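Local atomic coordinates of photoreceptor-histidine kinase BphP (Stigmatella aurantiaca DW4/3-1, PDB entry 6BAF), a protein that probably senses red and far-red light through a bound bilin chromophore and passes the signal on as a histidine kinase. Residues L23-L28 with G102-E107; H98-R103 with D231-V236. One frame throughout, in Å; residues are numbered along the deposited sequence. Where two conformers were deposited one is given.

Contact 1 (L23-L28 with G102-E107); sequences LSEPGL and GRLILE
Two flat groups reach across this contact: the E25 carboxylate lies flat over L104, its CD 3.7 Å from L104 CB, and the R103 guanidinium, in one conformer, turns one edge toward L23 O and S24 CA, with a water in its plane. The contact lies in the antiparallel sheet of the PAS fold, where strand 19-23 ends beside strand 103-110 and the chain turns back toward strand 30-34. The principle illustrated is that a strand end can be held by one good backbone bond and finished by side chains. Here the bond runs from L23 N to L104 O, 2.9 Å long with an N-H...O angle of 164°. The next link is made by solvent: the water at the R103 edge accepts from L104 N (3.0 Å) and from R103 NE, and seems also to donate to L23 O, although that separation is too short to be relied on.

L104 is the hub of the apolar part. Its CG points opposite the backbone N (chi1 -160°), which carries CD1 in among the leucines of the turn, 3.8 Å from L23 CB and 3.8 Å from L28 CD2. Replacing it with alanine would probably open a gap beside L23 CB and L28 CD2 and remove part of the apolar surface under the E25 chain. Farther along the strand, L23 CD1 meets L106 CD2, while L53 from a loop and L69 from helix 59-69 also pack on L23. The E25 carboxylate has a charged mate as well, since OE2 forms a salt bridge with R99. The turn itself, with a cis peptide before P26, is closed by L28 N bonding to S24 O. A second water donates to both E25 OE1 (2.9 Å) and G102 O (2.7 Å).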
ATOM      1  N   LEU A  23      -2.291 -26.080 -13.393  1.00 38.15           N
ATOM      2  CA  LEU A  23      -3.154 -26.848 -12.504  1.00 38.58           C
ATOM      3  C   LEU A  23      -4.518 -27.049 -13.143  1.00 40.76           C
ATOM      4  O   LEU A  23      -5.119 -26.094 -13.668  1.00 39.25           O
ATOM      5  CB  LEU A  23      -3.341 -26.119 -11.170  1.00 38.86           C
ATOM      6  CG  LEU A  23      -2.089 -25.705 -10.390  1.00 41.22           C
ATOM      7  CD1 LEU A  23      -2.527 -24.907  -9.164  1.00 42.96           C
ATOM      8  CD2 LEU A  23      -1.385 -26.903  -9.948  1.00 45.69           C
ATOM      9  N   SER A  24      -5.045 -28.270 -13.065  1.00 38.21           N
ATOM     10  CA  SER A  24      -6.398 -28.403 -13.588  1.00 40.78           C
ATOM     11  C   SER A  24      -7.402 -27.817 -12.602  1.00 38.27           C
ATOM     12  O   SER A  24      -7.135 -27.687 -11.409  1.00 36.70           O
ATOM     13  CB  SER A  24      -6.757 -29.868 -13.827  1.00 37.83           C
ATOM     14  OG  SER A  24      -6.845 -30.525 -12.565  1.00 38.83           O
ATOM     15  N   GLU A  25      -8.603 -27.568 -13.093  1.00 39.05           N
ATOM     16  CA  GLU A  25      -9.664 -27.072 -12.238  1.00 45.94           C
ATOM     17  C   GLU A  25     -10.870 -27.950 -12.438  1.00 45.59           C
ATOM     18  O   GLU A  25     -11.299 -28.130 -13.580  1.00 44.12           O
ATOM     19  CB  GLU A  25     -10.001 -25.629 -12.603  1.00 46.85           C
ATOM     20  CG  GLU A  25      -8.754 -24.737 -12.751  1.00 48.28           C
ATOM     21  CD  GLU A  25      -9.111 -23.314 -13.198  1.00 55.98           C
ATOM     22  OE1 GLU A  25      -9.075 -23.032 -14.435  1.00 57.04           O
ATOM     23  OE2 GLU A  25      -9.458 -22.495 -12.313  1.00 52.48           O
ATOM     24  N   PRO A  26     -11.496 -28.412 -11.342  1.00 45.35           N
ATOM     25  CA  PRO A  26     -11.239 -27.997  -9.949  1.00 46.42           C
ATOM     26  C   PRO A  26     -10.236 -28.835  -9.225  1.00 47.22           C
ATOM     27  O   PRO A  26      -9.945 -28.586  -8.041  1.00 45.95           O
ATOM     28  CB  PRO A  26     -12.606 -28.163  -9.276  1.00 45.45           C
ATOM     29  CG  PRO A  26     -13.200 -29.355  -9.995  1.00 51.40           C
ATOM     30  CD  PRO A  26     -12.783 -29.125 -11.474  1.00 47.91           C
ATOM     31  N   GLY A  27      -9.708 -29.844  -9.902  1.00 44.64           N
ATOM     32  CA  GLY A  27      -8.975 -30.826  -9.123  1.00 41.34           C
ATOM     33  C   GLY A  27      -7.558 -30.464  -8.769  1.00 44.90           C
ATOM     34  O   GLY A  27      -6.967 -31.171  -7.956  1.00 41.70           O
ATOM     35  N   LEU A  28      -6.967 -29.430  -9.398  1.00 43.79           N
ATOM     36  CA  LEU A  28      -5.585 -29.016  -9.095  1.00 42.66           C
ATOM     37  C   LEU A  28      -4.592 -30.133  -9.362  1.00 44.11           C
ATOM     38  O   LEU A  28      -3.610 -30.305  -8.626  1.00 40.52           O
ATOM     39  CB  LEU A  28      -5.438 -28.514  -7.649  1.00 41.08           C
ATOM     40  CG  LEU A  28      -6.434 -27.388  -7.292  1.00 46.46           C
ATOM     41  CD1 LEU A  28      -6.271 -26.990  -5.819  1.00 43.90           C
ATOM     42  CD2 LEU A  28      -6.352 -26.171  -8.253  1.00 38.39           C
ATOM     43  N   GLY A 102      -8.226 -20.298 -20.360  1.00 43.78           N
ATOM     44  CA  GLY A 102      -8.670 -21.583 -19.876  1.00 44.21           C
ATOM     45  C   GLY A 102      -7.695 -22.341 -18.997  1.00 47.75           C
ATOM     46  O   GLY A 102      -8.044 -23.434 -18.535  1.00 48.57           O
ATOM     47  N   ARG A 103      -6.516 -21.796 -18.682  1.00 42.48           N
ATOM     48  CA  ARG A 103      -5.597 -22.526 -17.828  0.50 41.01           C
ATOM     49  C   ARG A 103      -5.344 -21.753 -16.538  1.00 41.66           C
ATOM     50  O   ARG A 103      -5.432 -20.520 -16.477  1.00 40.49           O
ATOM     51  CB  ARG A 103      -4.274 -22.853 -18.565  0.50 41.25           C
ATOM     52  CG  ARG A 103      -4.480 -23.574 -19.948  0.50 43.28           C
ATOM     53  CD  ARG A 103      -4.150 -25.113 -20.063  0.50 43.35           C
ATOM     54  NE  ARG A 103      -4.351 -25.939 -18.860  0.50 47.10           N
ATOM     55  CZ  ARG A 103      -4.318 -27.288 -18.805  0.50 43.58           C
ATOM     56  NH1 ARG A 103      -4.116 -28.054 -19.919  0.50 38.35           N
ATOM     57  NH2 ARG A 103      -4.503 -27.869 -17.612  0.50 29.18           N
ATOM     58  N   LEU A 104      -5.064 -22.512 -15.484  1.00 37.89           N
ATOM     59  CA  LEU A 104      -4.733 -21.972 -14.167  1.00 41.08           C
ATOM     60  C   LEU A 104      -3.230 -22.146 -13.984  1.00 40.11           C
ATOM     61  O   LEU A 104      -2.732 -23.273 -13.867  1.00 38.72           O
ATOM     62  CB  LEU A 104      -5.502 -22.700 -13.065  1.00 37.50           C
ATOM     63  CG  LEU A 104      -5.743 -22.155 -11.658  1.00 45.24           C
ATOM     64  CD1 LEU A 104      -5.808 -23.245 -10.607  1.00 37.20           C
ATOM     65  CD2 LEU A 104      -4.943 -20.923 -11.207  1.00 37.55           C
ATOM     66  N   ILE A 105      -2.505 -21.038 -13.973  1.00 36.25           N
ATOM     67  CA  ILE A 105      -1.049 -21.045 -13.937  1.00 36.06           C
ATOM     68  C   ILE A 105      -0.612 -20.562 -12.566  1.00 42.92           C
ATOM     69  O   ILE A 105      -1.065 -19.506 -12.101  1.00 38.61           O
ATOM     70  CB  ILE A 105      -0.464 -20.156 -15.044  1.00 36.00           C
ATOM     71  CG1 ILE A 105      -0.854 -20.714 -16.411  1.00 39.77           C
ATOM     72  CG2 ILE A 105       1.051 -20.006 -14.829  1.00 37.89           C
ATOM     73  CD1 ILE A 105      -0.514 -19.832 -17.598  1.00 38.64           C
ATOM     74  N   LEU A 106       0.266 -21.324 -11.922  1.00 35.53           N
ATOM     75  CA  LEU A 106       0.796 -20.974 -10.610  1.00 36.48           C
ATOM     76  C   LEU A 106       2.302 -20.809 -10.757  1.00 42.91           C
ATOM     77  O   LEU A 106       3.001 -21.746 -11.177  1.00 38.97           O
ATOM     78  CB  LEU A 106       0.436 -22.046  -9.576  1.00 36.89           C
ATOM     79  CG  LEU A 106       1.135 -21.978  -8.221  1.00 41.66           C
ATOM     80  CD1 LEU A 106       0.745 -20.682  -7.474  1.00 40.88           C
ATOM     81  CD2 LEU A 106       0.794 -23.231  -7.389  1.00 40.61           C
ATOM     82  N   GLU A 107       2.795 -19.598 -10.496  1.00 39.15           N
ATOM     83  CA  GLU A 107       4.225 -19.317 -10.525  1.00 38.46           C
ATOM     84  C   GLU A 107       4.758 -19.209  -9.110  1.00 43.51           C
ATOM     85  O   GLU A 107       4.115 -18.606  -8.239  1.00 42.81           O
ATOM     86  CB  GLU A 107       4.499 -18.039 -11.317  1.00 39.14           C
ATOM     87  CG  GLU A 107       4.120 -18.336 -12.750  1.00 43.21           C
ATOM     88  CD  GLU A 107       4.292 -17.185 -13.674  1.00 48.85           C
ATOM     89  OE1 GLU A 107       3.528 -16.173 -13.543  1.00 50.23           O
ATOM     90  OE2 GLU A 107       5.198 -17.300 -14.544  1.00 47.55           O
TER
HETATM   91  O   HOH W   1      -5.506 -25.411 -16.072  1.00 36.94           O
HETATM   92  O   HOH W   2      -8.094 -24.929 -16.345  1.00 50.70           O

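Contact 2 (H98-R103 with D231-V236); sequences HRHQGR and DLSFSV
H100, which opens the type I' turn ending at R103, faces F234, which lies within the type I turn from L232 to S235, and their CA atoms are 7.4 Å apart. Paired bonds between H100 and R103, N to O in both directions, make the first turn a tight hairpin. With CG opposite its backbone N (chi1 -180°), the H100 imidazole swings out into a sandwich: the F234 ring sets its edge against one face, CD2 3.6 Å above the centre, in a T-shaped stack with planes at 76°, while CG of Q101 covers the opposite face nearer the rim. The carboxylate of D231 stands almost perpendicular to the imidazole, with OD1 at its edge. The hairpin belongs to the PAS sheet and the partner loop to the GAF sequence; H9 packs on D231 and S233, consistent with the knot of phytochromes. D231 makes an Asx turn, OD1 accepting from S233 N (2.9 Å), and the same oxygen also takes the S233 hydroxyl on its syn lone pair. H98 brings one ring face under F234 O, 3.4 Å above the plane. At its edge, a water joins H98 NE2 (2.8 Å) to D231 O and F234 N.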
ATOM      1  N   HIS A  98      -2.765 -17.129 -11.756  1.00 36.26           N
ATOM      2  CA  HIS A  98      -3.717 -16.434 -12.608  1.00 39.10           C
ATOM      3  C   HIS A  98      -4.380 -17.451 -13.539  1.00 39.43           C
ATOM      4  O   HIS A  98      -3.881 -18.558 -13.731  1.00 36.99           O
ATOM      5  CB  HIS A  98      -3.060 -15.288 -13.419  1.00 33.42           C
ATOM      6  CG  HIS A  98      -2.193 -15.749 -14.553  1.00 37.36           C
ATOM      7  ND1 HIS A  98      -0.901 -16.202 -14.367  1.00 35.68           N
ATOM      8  CD2 HIS A  98      -2.428 -15.815 -15.890  1.00 38.28           C
ATOM      9  CE1 HIS A  98      -0.385 -16.547 -15.536  1.00 37.76           C
ATOM     10  NE2 HIS A  98      -1.291 -16.331 -16.476  1.00 37.72           N
ATOM     11  N   ARG A  99      -5.531 -17.059 -14.087  1.00 36.74           N
ATOM     12  CA  ARG A  99      -6.247 -17.790 -15.109  1.00 41.49           C
ATOM     13  C   ARG A  99      -6.119 -17.040 -16.420  1.00 43.67           C
ATOM     14  O   ARG A  99      -6.330 -15.826 -16.463  1.00 42.24           O
ATOM     15  CB  ARG A  99      -7.716 -17.945 -14.737  1.00 41.17           C
ATOM     16  CG  ARG A  99      -7.899 -18.724 -13.438  1.00 43.23           C
ATOM     17  CD  ARG A  99      -9.381 -19.012 -13.194  1.00 43.46           C
ATOM     18  NE  ARG A  99      -9.541 -19.833 -12.007  1.00 43.50           N
ATOM     19  CZ  ARG A  99      -9.733 -19.336 -10.792  1.00 50.22           C
ATOM     20  NH1 ARG A  99      -9.795 -18.020 -10.621  1.00 51.33           N
ATOM     21  NH2 ARG A  99      -9.836 -20.137  -9.756  1.00 45.78           N
ATOM     22  N   HIS A 100      -5.791 -17.760 -17.491  1.00 40.39           N
ATOM     23  CA  HIS A 100      -5.756 -17.145 -18.805  1.00 43.17           C
ATOM     24  C   HIS A 100      -5.926 -18.234 -19.852  1.00 44.18           C
ATOM     25  O   HIS A 100      -5.308 -19.308 -19.748  1.00 44.93           O
ATOM     26  CB  HIS A 100      -4.444 -16.385 -19.022  1.00 40.73           C
ATOM     27  CG  HIS A 100      -4.340 -15.719 -20.363  1.00 44.01           C
ATOM     28  ND1 HIS A 100      -5.255 -14.784 -20.805  1.00 47.19           N
ATOM     29  CD2 HIS A 100      -3.410 -15.826 -21.346  1.00 43.92           C
ATOM     30  CE1 HIS A 100      -4.900 -14.346 -22.002  1.00 46.02           C
ATOM     31  NE2 HIS A 100      -3.787 -14.967 -22.356  1.00 49.53           N
ATOM     32  N   GLN A 101      -6.751 -17.950 -20.856  1.00 45.34           N
ATOM     33  CA  GLN A 101      -7.039 -18.891 -21.951  1.00 46.05           C
ATOM     34  C   GLN A 101      -7.424 -20.267 -21.416  1.00 46.46           C
ATOM     35  O   GLN A 101      -6.979 -21.295 -21.920  1.00 45.62           O
ATOM     36  CB  GLN A 101      -5.857 -19.011 -22.909  1.00 47.91           C
ATOM     37  CG  GLN A 101      -5.452 -17.693 -23.577  1.00 50.62           C
ATOM     38  CD  GLN A 101      -6.445 -17.246 -24.628  1.00 58.34           C
ATOM     39  OE1 GLN A 101      -7.303 -18.016 -25.039  1.00 61.76           O
ATOM     40  NE2 GLN A 101      -6.328 -15.999 -25.075  1.00 62.93           N
ATOM     41  N   GLY A 102      -8.226 -20.298 -20.360  1.00 43.78           N
ATOM     42  CA  GLY A 102      -8.670 -21.583 -19.876  1.00 44.21           C
ATOM     43  C   GLY A 102      -7.695 -22.341 -18.997  1.00 47.75           C
ATOM     44  O   GLY A 102      -8.044 -23.434 -18.535  1.00 48.57           O
ATOM     45  N   ARG A 103      -6.516 -21.796 -18.682  1.00 42.48           N
ATOM     46  CA  ARG A 103      -5.597 -22.526 -17.828  0.50 41.01           C
ATOM     47  C   ARG A 103      -5.344 -21.753 -16.538  1.00 41.66           C
ATOM     48  O   ARG A 103      -5.432 -20.520 -16.477  1.00 40.49           O
ATOM     49  CB  ARG A 103      -4.274 -22.853 -18.565  0.50 41.25           C
ATOM     50  CG  ARG A 103      -4.480 -23.574 -19.948  0.50 43.28           C
ATOM     51  CD  ARG A 103      -4.150 -25.113 -20.063  0.50 43.35           C
ATOM     52  NE  ARG A 103      -4.351 -25.939 -18.860  0.50 47.10           N
ATOM     53  CZ  ARG A 103      -4.318 -27.288 -18.805  0.50 43.58           C
ATOM     54  NH1 ARG A 103      -4.116 -28.054 -19.919  0.50 38.35           N
ATOM     55  NH2 ARG A 103      -4.503 -27.869 -17.612  0.50 29.18           N
ATOM     56  N   ASP A 231      -0.058 -20.311 -23.382  1.00 38.07           N
ATOM     57  CA  ASP A 231      -0.067 -18.866 -23.533  1.00 41.45           C
ATOM     58  C   ASP A 231       0.439 -18.256 -22.226  1.00 41.44           C
ATOM     59  O   ASP A 231      -0.238 -18.338 -21.181  1.00 37.22           O
ATOM     60  CB  ASP A 231      -1.472 -18.379 -23.877  1.00 42.30           C
ATOM     61  CG  ASP A 231      -1.510 -16.901 -24.169  1.00 46.12           C
ATOM     62  OD1 ASP A 231      -0.704 -16.130 -23.567  1.00 41.91           O
ATOM     63  OD2 ASP A 231      -2.341 -16.494 -24.999  1.00 51.86           O
ATOM     64  N   LEU A 232       1.620 -17.637 -22.279  1.00 40.27           N
ATOM     65  CA  LEU A 232       2.285 -17.134 -21.072  1.00 39.95           C
ATOM     66  C   LEU A 232       2.176 -15.612 -20.945  1.00 40.66           C
ATOM     67  O   LEU A 232       2.915 -15.001 -20.161  1.00 37.97           O
ATOM     68  CB  LEU A 232       3.744 -17.576 -21.079  1.00 37.01           C
ATOM     69  CG  LEU A 232       3.936 -19.089 -20.912  1.00 40.01           C
ATOM     70  CD1 LEU A 232       5.386 -19.451 -21.042  1.00 37.87           C
ATOM     71  CD2 LEU A 232       3.424 -19.544 -19.533  1.00 37.81           C
ATOM     72  N   SER A 233       1.273 -14.995 -21.712  1.00 37.23           N
ATOM     73  CA  SER A 233       1.047 -13.557 -21.693  1.00 41.01           C
ATOM     74  C   SER A 233       1.050 -12.938 -20.297  1.00 39.46           C
ATOM     75  O   SER A 233       1.623 -11.864 -20.132  1.00 40.53           O
ATOM     76  CB  SER A 233      -0.285 -13.208 -22.373  1.00 43.23           C
ATOM     77  OG  SER A 233      -0.238 -13.529 -23.750  1.00 46.23           O
ATOM     78  N   PHE A 234       0.412 -13.564 -19.299  1.00 34.59           N
ATOM     79  CA  PHE A 234       0.275 -12.965 -17.971  1.00 39.76           C
ATOM     80  C   PHE A 234       1.173 -13.622 -16.953  1.00 38.91           C
ATOM     81  O   PHE A 234       0.968 -13.466 -15.743  1.00 39.34           O
ATOM     82  CB  PHE A 234      -1.183 -12.996 -17.514  1.00 36.85           C
ATOM     83  CG  PHE A 234      -2.025 -12.084 -18.311  1.00 42.10           C
ATOM     84  CD1 PHE A 234      -1.991 -10.715 -18.070  1.00 46.50           C
ATOM     85  CD2 PHE A 234      -2.762 -12.559 -19.371  1.00 42.28           C
ATOM     86  CE1 PHE A 234      -2.741  -9.849 -18.835  1.00 47.15           C
ATOM     87  CE2 PHE A 234      -3.511 -11.702 -20.144  1.00 47.68           C
ATOM     88  CZ  PHE A 234      -3.505 -10.345 -19.885  1.00 46.58           C
ATOM     89  N   SER A 235       2.170 -14.365 -17.418  1.00 39.35           N
ATOM     90  CA  SER A 235       3.084 -15.058 -16.524  1.00 39.32           C
ATOM     91  C   SER A 235       4.337 -14.215 -16.293  1.00 40.74           C
ATOM     92  O   SER A 235       4.936 -13.683 -17.248  1.00 41.51           O
ATOM     93  CB  SER A 235       3.428 -16.416 -17.131  1.00 42.90           C
ATOM     94  OG  SER A 235       4.720 -16.805 -16.721  1.00 50.97           O
ATOM     95  N   VAL A 236       4.724 -14.069 -15.024  1.00 39.70           N
ATOM     96  CA  VAL A 236       5.864 -13.208 -14.708  1.00 42.74           C
ATOM     97  C   VAL A 236       7.175 -13.911 -15.046  1.00 41.50           C
ATOM     98  O   VAL A 236       8.201 -13.250 -15.254  1.00 38.82           O
ATOM     99  CB  VAL A 236       5.835 -12.781 -13.220  1.00 48.71           C
ATOM    100  CG1 VAL A 236       4.423 -12.362 -12.813  1.00 51.91           C
ATOM    101  CG2 VAL A 236       6.230 -13.919 -12.324  1.00 46.51           C
TER
HETATM  102  O   HOH W   3      -0.385 -16.322 -19.103  1.00 40.20           O
HETATM  103  O   HOH W   4      -2.704 -19.955 -20.857  1.00 37.95           O

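From the N terminus, the chain leaves strand 19-23, makes the turn at 23-28, and passes through helices and strands before contact 1 closes a loop of 73 intervening residues. Contact 2 starts from the hairpin between strands 90-100 and 103-110 and closes a longer loop, of 127 residues, at 231-236. The two loops follow one another, overlapping at the shared G102 and R103, so neither encloses the other. One hairpin thus ties the PAS sheet to its own early turn and to a loop of the GAF sequence. The two contacts also touch directly: L104 CD2 packs on H98 O, I105 CD1 packs on D231 O, and E107 OE1 accepts from V236 N.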